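Local coordinates for protein triphenylmethane reductase (Citrobacter sp., PDB 2JL1) that probably uses NADP(H) as cofactor to reduce triphenylmethane dyes, a reaction of interest for bioremediation, at residues S59-F64 with V91-D96; G106-E111 with T195-S200; V162-S167 with V226-E231. All coordinates share one frame; numbering follows the deposited sequence.

Contact 1: residues S59-F64 with V91-D96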
loop_
_atom_site.group_PDB
_atom_site.type_symbol
_atom_site.label_atom_id
_atom_site.label_comp_id
_atom_site.label_asym_id
_atom_site.label_seq_id
_atom_site.Cartn_x
_atom_site.Cartn_y
_atom_site.Cartn_z
ATOM N N SER A 59 4.271 -22.252 3.127
ATOM C CA SER A 59 3.132 -22.876 2.451
ATOM C C SER A 59 2.792 -22.194 1.115
ATOM O O SER A 59 2.408 -22.864 0.157
ATOM C CB SER A 59 1.899 -22.915 3.370
ATOM O OG SER A 59 1.129 -21.727 3.261
ATOM N N LEU A 60 2.934 -20.868 1.053
ATOM C CA LEU A 60 2.624 -20.115 -0.166
ATOM C C LEU A 60 3.705 -20.287 -1.232
ATOM O O LEU A 60 3.411 -20.399 -2.424
ATOM C CB LEU A 60 2.452 -18.624 0.158
ATOM C CG LEU A 60 1.299 -18.259 1.084
ATOM C CD1 LEU A 60 1.495 -16.826 1.570
ATOM C CD2 LEU A 60 -0.039 -18.452 0.361
ATOM N N GLN A 61 4.962 -20.301 -0.801
ATOM C CA GLN A 61 6.070 -20.578 -1.710
ATOM C C GLN A 61 5.823 -21.884 -2.476
ATOM O O GLN A 61 5.930 -21.934 -3.703
ATOM C CB GLN A 61 7.389 -20.650 -0.930
ATOM C CG GLN A 61 7.797 -19.311 -0.327
ATOM C CD GLN A 61 8.507 -18.396 -1.316
ATOM O OE1 GLN A 61 8.373 -17.162 -1.239
ATOM N NE2 GLN A 61 9.293 -18.991 -2.236
ATOM N N LYS A 62 5.442 -22.921 -1.748
ATOM C CA LYS A 62 5.172 -24.228 -2.344
ATOM C C LYS A 62 3.901 -24.232 -3.211
ATOM O O LYS A 62 3.903 -24.804 -4.304
ATOM C CB LYS A 62 5.091 -25.294 -1.248
ATOM C CG LYS A 62 6.331 -25.329 -0.346
ATOM C CD LYS A 62 6.105 -26.151 0.919
ATOM C CE LYS A 62 7.097 -25.735 2.003
ATOM N NZ LYS A 62 7.306 -26.803 3.042
ATOM N N ALA A 63 2.830 -23.589 -2.738
ATOM C CA ALA A 63 1.576 -23.549 -3.489
ATOM C C ALA A 63 1.696 -22.824 -4.833
ATOM O O ALA A 63 1.078 -23.228 -5.832
ATOM C CB ALA A 63 0.450 -22.951 -2.641
ATOM N N PHE A 64 2.499 -21.762 -4.862
ATOM C CA PHE A 64 2.650 -20.961 -6.067
ATOM C C PHE A 64 3.732 -21.500 -7.002
ATOM O O PHE A 64 3.916 -20.957 -8.092
ATOM C CB PHE A 64 2.978 -19.493 -5.730
ATOM C CG PHE A 64 1.912 -18.771 -4.949
ATOM C CD1 PHE A 64 0.606 -19.248 -4.892
ATOM C CD2 PHE A 64 2.213 -17.577 -4.304
ATOM C CE1 PHE A 64 -0.376 -18.558 -4.165
ATOM C CE2 PHE A 64 1.244 -16.873 -3.592
ATOM C CZ PHE A 64 -0.053 -17.358 -3.521
ATOM N N VAL A 91 1.960 -11.628 -1.902
ATOM C CA VAL A 91 2.650 -10.944 -3.000
ATOM C C VAL A 91 4.119 -11.365 -3.042
ATOM O O VAL A 91 4.649 -11.641 -4.130
ATOM C CB VAL A 91 2.510 -9.405 -2.862
ATOM C CG1 VAL A 91 3.294 -8.674 -3.940
ATOM C CG2 VAL A 91 1.048 -9.010 -2.921
ATOM N N LYS A 92 4.775 -11.442 -1.880
ATOM C CA LYS A 92 6.199 -11.847 -1.875
ATOM C C LYS A 92 6.361 -13.290 -2.332
ATOM O O LYS A 92 7.268 -13.594 -3.108
ATOM C CB LYS A 92 6.855 -11.679 -0.512
ATOM C CG LYS A 92 8.388 -11.759 -0.591
ATOM C CD LYS A 92 9.010 -11.818 0.760
ATOM C CE LYS A 92 10.526 -11.957 0.635
ATOM N NZ LYS A 92 10.854 -13.378 0.369
ATOM N N ALA A 93 5.485 -14.174 -1.849
ATOM C CA ALA A 93 5.480 -15.582 -2.277
ATOM C C ALA A 93 5.284 -15.706 -3.795
ATOM O O ALA A 93 6.027 -16.443 -4.478
ATOM C CB ALA A 93 4.432 -16.372 -1.529
ATOM N N ALA A 94 4.332 -14.943 -4.325
ATOM C CA ALA A 94 4.088 -14.889 -5.765
ATOM C C ALA A 94 5.330 -14.409 -6.522
ATOM O O ALA A 94 5.733 -15.025 -7.514
ATOM C CB ALA A 94 2.853 -14.007 -6.075
ATOM N N ARG A 95 5.947 -13.320 -6.054
ATOM C CA ARG A 95 7.176 -12.824 -6.673
ATOM C C ARG A 95 8.253 -13.941 -6.658
ATOM O O ARG A 95 8.828 -14.267 -7.711
ATOM C CB ARG A 95 7.679 -11.563 -5.960
ATOM C CG ARG A 95 8.798 -10.772 -6.679
ATOM C CD ARG A 95 10.185 -11.440 -6.553
ATOM N NE ARG A 95 10.563 -11.703 -5.167
ATOM C CZ ARG A 95 11.193 -10.839 -4.386
ATOM N NH1 ARG A 95 11.538 -9.637 -4.848
ATOM N NH2 ARG A 95 11.483 -11.176 -3.142
ATOM N N ASP A 96 8.504 -14.508 -5.476
ATOM C CA ASP A 96 9.560 -15.534 -5.291
ATOM C C ASP A 96 9.325 -16.779 -6.132
ATOM O O ASP A 96 10.272 -17.411 -6.571
ATOM C CB ASP A 96 9.669 -15.963 -3.823
ATOM C CG ASP A 96 10.159 -14.846 -2.908
ATOM O OD1 ASP A 96 10.671 -13.830 -3.423
ATOM O OD2 ASP A 96 10.027 -14.996 -1.667
#
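Phe64 turns its CG anti to its own carbonyl carbon (chi1 -62°), and from there the ring edge reaches the backbone of Ala93 and Ala94 on the neighbouring helix. The two helices, 57-63 and 80-96, belong to the NADP-binding Rossmann fold and lie beside each other on its parallel sheet; their short segments run in roughly the same direction, crossing at -41° with axes 8.5 Å apart. Ala93 lies where the backbones come closest, its CA 5.1 Å from Gln61 CA. Its CB projects at Leu60, and the pair Leu60 CB to Ala93 CB, at 3.4 Å, is tighter than ordinary carbon contact. Ring atom CD2 of Phe64 lies 3.4 Å from Ala94 N, with Ala93 C in the plane of the ring, so the aromatic edge and not a face meets the second helix. Phe64 also packs on Ile32 and Leu70 of the sheet, while Leu60 touches the NADP-binding Tyr54.

At the outer margin the Gln61 side chain, bent at chi2, crosses that of Asp96 obliquely, the amide and carboxylate planes 45° apart. Arg95 forms a salt bridge with Asp79 of the second subunit. Within its own helix Asp96 joins Lys92 and Arg95 in a salt-bridge network: Lys92 NZ meets OD2 on the syn lone pair, and Arg95 approaches side-on, its NE and NH2 each 2.8 Å from Asp96 OD1.

Contact 2: residues G106-E111 with T195-S200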
loop_
_atom_site.group_PDB
_atom_site.type_symbol
_atom_site.label_atom_id
_atom_site.label_comp_id
_atom_site.label_asym_id
_atom_site.label_seq_id
_atom_site.Cartn_x
_atom_site.Cartn_y
_atom_site.Cartn_z
ATOM N N GLY A 106 -9.694 -6.427 -5.792
ATOM C CA GLY A 106 -9.601 -5.180 -5.021
ATOM C C GLY A 106 -10.992 -4.624 -4.795
ATOM O O GLY A 106 -11.952 -5.376 -4.660
ATOM N N TYR A 107 -11.092 -3.310 -4.723
ATOM C CA TYR A 107 -12.350 -2.662 -4.362
ATOM C C TYR A 107 -12.482 -1.451 -5.280
ATOM O O TYR A 107 -11.535 -0.672 -5.418
ATOM C CB TYR A 107 -12.329 -2.299 -2.876
ATOM C CG TYR A 107 -13.565 -1.609 -2.353
ATOM C CD1 TYR A 107 -14.826 -2.217 -2.457
ATOM C CD2 TYR A 107 -13.475 -0.361 -1.733
ATOM C CE1 TYR A 107 -15.990 -1.587 -1.972
ATOM C CE2 TYR A 107 -14.636 0.286 -1.235
ATOM C CZ TYR A 107 -15.890 -0.346 -1.359
ATOM O OH TYR A 107 -17.045 0.267 -0.888
ATOM N N ALA A 108 -13.626 -1.349 -5.963
ATOM C CA ALA A 108 -13.855 -0.326 -6.972
ATOM C C ALA A 108 -13.799 1.043 -6.342
ATOM O O ALA A 108 -14.269 1.252 -5.208
ATOM C CB ALA A 108 -15.205 -0.535 -7.653
ATOM N N PHE A 109 -13.224 1.972 -7.078
ATOM C CA PHE A 109 -13.124 3.364 -6.660
ATOM C C PHE A 109 -12.487 3.537 -5.284
ATOM O O PHE A 109 -12.851 4.455 -4.536
ATOM C CB PHE A 109 -14.484 4.053 -6.772
ATOM C CG PHE A 109 -15.094 3.918 -8.142
ATOM C CD1 PHE A 109 -14.508 4.546 -9.243
ATOM C CD2 PHE A 109 -16.203 3.136 -8.335
ATOM C CE1 PHE A 109 -15.061 4.416 -10.525
ATOM C CE2 PHE A 109 -16.770 3.000 -9.605
ATOM C CZ PHE A 109 -16.193 3.643 -10.699
ATOM N N ALA A 110 -11.516 2.673 -4.965
ATOM C CA ALA A 110 -10.938 2.641 -3.609
ATOM C C ALA A 110 -10.392 4.014 -3.165
ATOM O O ALA A 110 -10.532 4.399 -1.985
ATOM C CB ALA A 110 -9.837 1.568 -3.524
ATOM N N GLU A 111 -9.804 4.761 -4.093
ATOM C CA GLU A 111 -9.212 6.070 -3.753
ATOM C C GLU A 111 -10.235 7.067 -3.190
ATOM O O GLU A 111 -9.877 7.980 -2.440
ATOM C CB GLU A 111 -8.564 6.694 -4.975
ATOM C CG GLU A 111 -7.348 5.952 -5.480
ATOM C CD GLU A 111 -7.685 4.904 -6.540
ATOM O OE1 GLU A 111 -8.880 4.574 -6.756
ATOM O OE2 GLU A 111 -6.727 4.417 -7.166
ATOM N N THR A 195 -6.505 -1.922 -14.789
ATOM C CA THR A 195 -7.382 -1.826 -13.631
ATOM C C THR A 195 -8.803 -1.746 -14.185
ATOM O O THR A 195 -9.063 -0.983 -15.125
ATOM C CB THR A 195 -7.033 -0.585 -12.724
ATOM O OG1 THR A 195 -5.680 -0.694 -12.246
ATOM C CG2 THR A 195 -7.956 -0.484 -11.516
ATOM N N TYR A 196 -9.709 -2.559 -13.628
ATOM C CA TYR A 196 -11.123 -2.495 -13.969
ATOM C C TYR A 196 -11.910 -2.171 -12.723
ATOM O O TYR A 196 -11.652 -2.742 -11.668
ATOM C CB TYR A 196 -11.616 -3.838 -14.562
ATOM C CG TYR A 196 -10.926 -4.196 -15.837
ATOM C CD1 TYR A 196 -11.115 -3.437 -16.992
ATOM C CD2 TYR A 196 -10.048 -5.273 -15.888
ATOM C CE1 TYR A 196 -10.431 -3.754 -18.197
ATOM C CE2 TYR A 196 -9.374 -5.593 -17.052
ATOM C CZ TYR A 196 -9.568 -4.843 -18.199
ATOM O OH TYR A 196 -8.896 -5.185 -19.341
ATOM N N ASN A 197 -12.855 -1.244 -12.824
ATOM C CA ASN A 197 -13.791 -1.005 -11.717
ATOM C C ASN A 197 -15.062 -1.774 -12.049
ATOM O O ASN A 197 -15.824 -1.368 -12.909
ATOM C CB ASN A 197 -14.024 0.504 -11.498
ATOM C CG ASN A 197 -12.791 1.221 -10.963
ATOM O OD1 ASN A 197 -12.414 1.098 -9.778
ATOM N ND2 ASN A 197 -12.174 2.016 -11.823
ATOM N N LEU A 198 -15.236 -2.930 -11.398
ATOM C CA LEU A 198 -16.264 -3.900 -11.739
ATOM C C LEU A 198 -17.531 -3.669 -10.915
ATOM O O LEU A 198 -17.714 -4.236 -9.839
ATOM C CB LEU A 198 -15.704 -5.348 -11.611
ATOM C CG LEU A 198 -14.459 -5.679 -12.459
ATOM C CD1 LEU A 198 -13.861 -7.070 -12.127
ATOM C CD2 LEU A 198 -14.755 -5.579 -13.988
ATOM N N VAL A 199 -18.394 -2.805 -11.446
ATOM C CA VAL A 199 -19.592 -2.356 -10.764
ATOM C C VAL A 199 -20.758 -2.330 -11.765
ATOM O O VAL A 199 -20.585 -2.519 -12.990
ATOM C CB VAL A 199 -19.416 -0.933 -10.142
ATOM C CG1 VAL A 199 -18.199 -0.856 -9.222
ATOM C CG2 VAL A 199 -19.306 0.127 -11.226
ATOM N N SER A 200 -21.942 -2.056 -11.242
ATOM C CA SER A 200 -23.149 -1.972 -12.071
ATOM C C SER A 200 -23.274 -0.605 -12.700
ATOM O O SER A 200 -23.015 0.393 -12.045
ATOM C CB SER A 200 -24.381 -2.170 -11.194
ATOM O OG SER A 200 -25.550 -2.209 -11.985
#
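Phe109 and Asn197 meet through one hydrogen bond and a stack, joining the loop after strand 101-107 to the outermost strand 194-198 of the seven-stranded parallel Rossmann sheet. Strand 135-140 lies between these two strands, and the contact forms where the chain leaves the C-terminal ends of strands 101-107 and 194-198. The loop makes a type II beta turn from Tyr107 to Ala110.

The polar part is a single bond: Phe109 N donates to Asn197 OD1 at 3.0 Å, nearly straight at the hydrogen (170°). The donor stands above the carbonyl plane of the Asn197 amide, 39° out of it. A side-chain oxygen from the edge strand thereby accepts a backbone N-H inside the turn. The backbone N of Asn197 itself is bonded to Asp266, which ties this strand to helix 266-271.

The aromatic part uses the same two residues. Chi1 puts Asn197 CG anti to its own carbonyl carbon, over one face of the Phe109 ring, 3.9 Å above the ring plane and shifted toward the rim. Ring and amide planes are only 7° apart. Asn197 CB adds a CH-pi contact over that face, 4.2 Å from the ring centroid.

Apolar packing involves Val199, whose side chain crosses that of Phe109 at about a right angle and also touches the NADP-binding Ala141. Its CG1 approaches Phe109 CE2 obliquely and presses much closer on the loop's methyl, with Val199 CG1 to Ala108 CB only 3.4 Å.

Contact 3: residues V162-S167 with V226-E231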
loop_
_atom_site.group_PDB
_atom_site.type_symbol
_atom_site.label_atom_id
_atom_site.label_comp_id
_atom_site.label_asym_id
_atom_site.label_seq_id
_atom_site.Cartn_x
_atom_site.Cartn_y
_atom_site.Cartn_z
ATOM N N VAL A 162 -35.322 -2.626 6.826
ATOM C CA VAL A 162 -34.856 -1.581 7.745
ATOM C C VAL A 162 -33.352 -1.340 7.527
ATOM O O VAL A 162 -32.534 -2.275 7.645
ATOM C CB VAL A 162 -35.167 -1.965 9.242
ATOM C CG1 VAL A 162 -34.711 -0.877 10.215
ATOM C CG2 VAL A 162 -36.644 -2.205 9.439
ATOM N N THR A 163 -32.990 -0.122 7.127
ATOM C CA THR A 163 -31.581 0.234 6.908
ATOM C C THR A 163 -31.334 1.649 7.354
ATOM O O THR A 163 -32.255 2.434 7.439
ATOM C CB THR A 163 -31.205 0.262 5.393
ATOM O OG1 THR A 163 -31.651 1.497 4.819
ATOM C CG2 THR A 163 -31.821 -0.883 4.638
ATOM N N ASN A 164 -30.071 1.997 7.570
ATOM C CA ASN A 164 -29.709 3.407 7.704
ATOM C C ASN A 164 -29.013 3.960 6.451
ATOM O O ASN A 164 -28.199 4.873 6.560
ATOM C CB ASN A 164 -28.843 3.639 8.957
ATOM C CG ASN A 164 -27.639 2.716 9.018
ATOM O OD1 ASN A 164 -27.771 1.507 8.857
ATOM N ND2 ASN A 164 -26.455 3.280 9.261
ATOM N N ALA A 165 -29.391 3.455 5.271
ATOM C CA ALA A 165 -28.773 3.855 3.993
ATOM C C ALA A 165 -29.417 5.061 3.325
ATOM O O ALA A 165 -28.892 5.577 2.341
ATOM C CB ALA A 165 -28.774 2.680 3.010
ATOM N N GLY A 166 -30.548 5.518 3.846
ATOM C CA GLY A 166 -31.338 6.548 3.186
ATOM C C GLY A 166 -31.624 6.214 1.729
ATOM O O GLY A 166 -32.036 5.085 1.393
ATOM N N SER A 167 -31.382 7.200 0.864
ATOM C CA SER A 167 -31.575 7.060 -0.552
ATOM C C SER A 167 -30.222 6.894 -1.227
ATOM O O SER A 167 -30.076 7.193 -2.395
ATOM C CB SER A 167 -32.320 8.289 -1.105
ATOM O OG SER A 167 -31.511 9.454 -1.017
ATOM N N VAL A 226 -33.781 4.344 9.175
ATOM C CA VAL A 226 -33.520 4.621 10.602
ATOM C C VAL A 226 -32.129 5.201 10.749
ATOM O O VAL A 226 -31.394 5.259 9.778
ATOM C CB VAL A 226 -33.669 3.355 11.510
ATOM C CG1 VAL A 226 -35.118 2.847 11.520
ATOM C CG2 VAL A 226 -32.713 2.255 11.085
ATOM N N SER A 227 -31.772 5.625 11.965
ATOM C CA SER A 227 -30.418 6.071 12.254
ATOM C C SER A 227 -29.421 4.904 12.340
ATOM O O SER A 227 -29.810 3.748 12.501
ATOM C CB SER A 227 -30.401 6.888 13.553
ATOM O OG SER A 227 -30.526 6.069 14.712
ATOM N N PHE A 228 -28.135 5.224 12.224
ATOM C CA PHE A 228 -27.058 4.304 12.540
ATOM C C PHE A 228 -27.297 3.523 13.846
ATOM O O PHE A 228 -27.211 2.288 13.872
ATOM C CB PHE A 228 -25.745 5.070 12.631
ATOM C CG PHE A 228 -24.532 4.194 12.832
ATOM C CD1 PHE A 228 -23.831 3.696 11.738
ATOM C CD2 PHE A 228 -24.068 3.899 14.113
ATOM C CE1 PHE A 228 -22.695 2.898 11.914
ATOM C CE2 PHE A 228 -22.936 3.092 14.292
ATOM C CZ PHE A 228 -22.255 2.593 13.186
ATOM N N GLU A 229 -27.587 4.240 14.922
ATOM C CA GLU A 229 -27.734 3.604 16.236
ATOM C C GLU A 229 -29.047 2.807 16.307
ATOM O O GLU A 229 -29.091 1.725 16.889
ATOM C CB GLU A 229 -27.616 4.640 17.373
ATOM C CG GLU A 229 -26.753 4.211 18.595
ATOM C CD GLU A 229 -25.277 3.869 18.262
ATOM O OE1 GLU A 229 -24.906 2.689 18.438
ATOM O OE2 GLU A 229 -24.483 4.758 17.837
ATOM N N GLU A 230 -30.102 3.311 15.678
ATOM C CA GLU A 230 -31.329 2.532 15.566
ATOM C C GLU A 230 -31.110 1.239 14.758
ATOM O O GLU A 230 -31.629 0.190 15.125
ATOM C CB GLU A 230 -32.445 3.365 14.968
ATOM C CG GLU A 230 -32.992 4.434 15.918
ATOM C CD GLU A 230 -33.946 5.386 15.229
ATOM O OE1 GLU A 230 -33.720 5.747 14.050
ATOM O OE2 GLU A 230 -34.935 5.778 15.876
ATOM N N GLU A 231 -30.332 1.314 13.683
ATOM C CA GLU A 231 -29.997 0.117 12.896
ATOM C C GLU A 231 -29.262 -0.946 13.720
ATOM O O GLU A 231 -29.703 -2.097 13.774
ATOM C CB GLU A 231 -29.185 0.468 11.645
ATOM C CG GLU A 231 -28.920 -0.740 10.712
ATOM C CD GLU A 231 -30.186 -1.282 10.036
ATOM O OE1 GLU A 231 -31.203 -0.553 9.944
ATOM O OE2 GLU A 231 -30.158 -2.442 9.596
HETATM O O HOH W 1 -31.538 6.295 7.054
#
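Glu231 brings its carboxylate against the backbone carbonyl of Val162, two acceptors facing each other without a hydrogen bond: Val162 O lies 3.1 Å from Glu231 OE2 and is almost as near OE1. Such an approach would be expected to be repulsive for a charged carboxylate, and may raise the proton affinity of this buried group. The setting is the small two-stranded parallel sheet of 160-163 and 222-225, separate from the main Rossmann sheet, where strand 160-163 gives way to a loop and strand 222-225 leads into helix 228-237.

One backbone bond, Val226 N to Thr163 O at 3.0 Å, joins the residue just after strand 222-225 to the last residue of strand 160-163. Beside it the two valines cross obliquely, with Val162 CG1 touching Val226 CG2. A water receives a weak bond from Gly166 N and donates to Val226 O, linking the two exits a second time.

Asn164 fills the angle between the exits. Its CG sits between the backbone N and the carbonyl carbon (chi1 52°), and its side chain crosses that of Glu231 at about a right angle. Asn164 OD1 rests on aliphatic carbon, 3.1 Å from Glu231 CG, and is buried with no polar partner in the model. The other end of the amide is satisfied: ND2 bonds to Ala249 O of helix 242-256 and lies beside Phe228, with amide and ring planes 79° apart.

Each segment also has local side-chain bonds. Thr163 OG1 accepts from Ala165 N in an ST turn and is bonded to His223 as well, while Ser227 and Glu230 form a capping box at the helix start: Glu230 N bonds to Ser227 OG, and Ser227 N donates to Glu230 OE1 at 2.9 Å, on its anti lone pair.

The three contacts do not touch one another. Contacts 1 and 2 belong to the Rossmann core and follow in series: helix 80-96 of contact 1 leads into strand 101-107 of contact 2, yet the centres of the two contacts are about 25 Å apart. Contact 3 lies by the small second sheet, its centre about 25 Å from that of contact 2 and, on the opposite side of the chain's centre from contact 1, about 43 Å from the centre of contact 1. The segments of contacts 2 and 3 alternate along the sequence. Bound NADP relates to the first two: the side chain of Leu60 is about 6 Å from it and that of Ala108 about 8 Å. Contact 3 lies away from the annotated cofactor-binding residues.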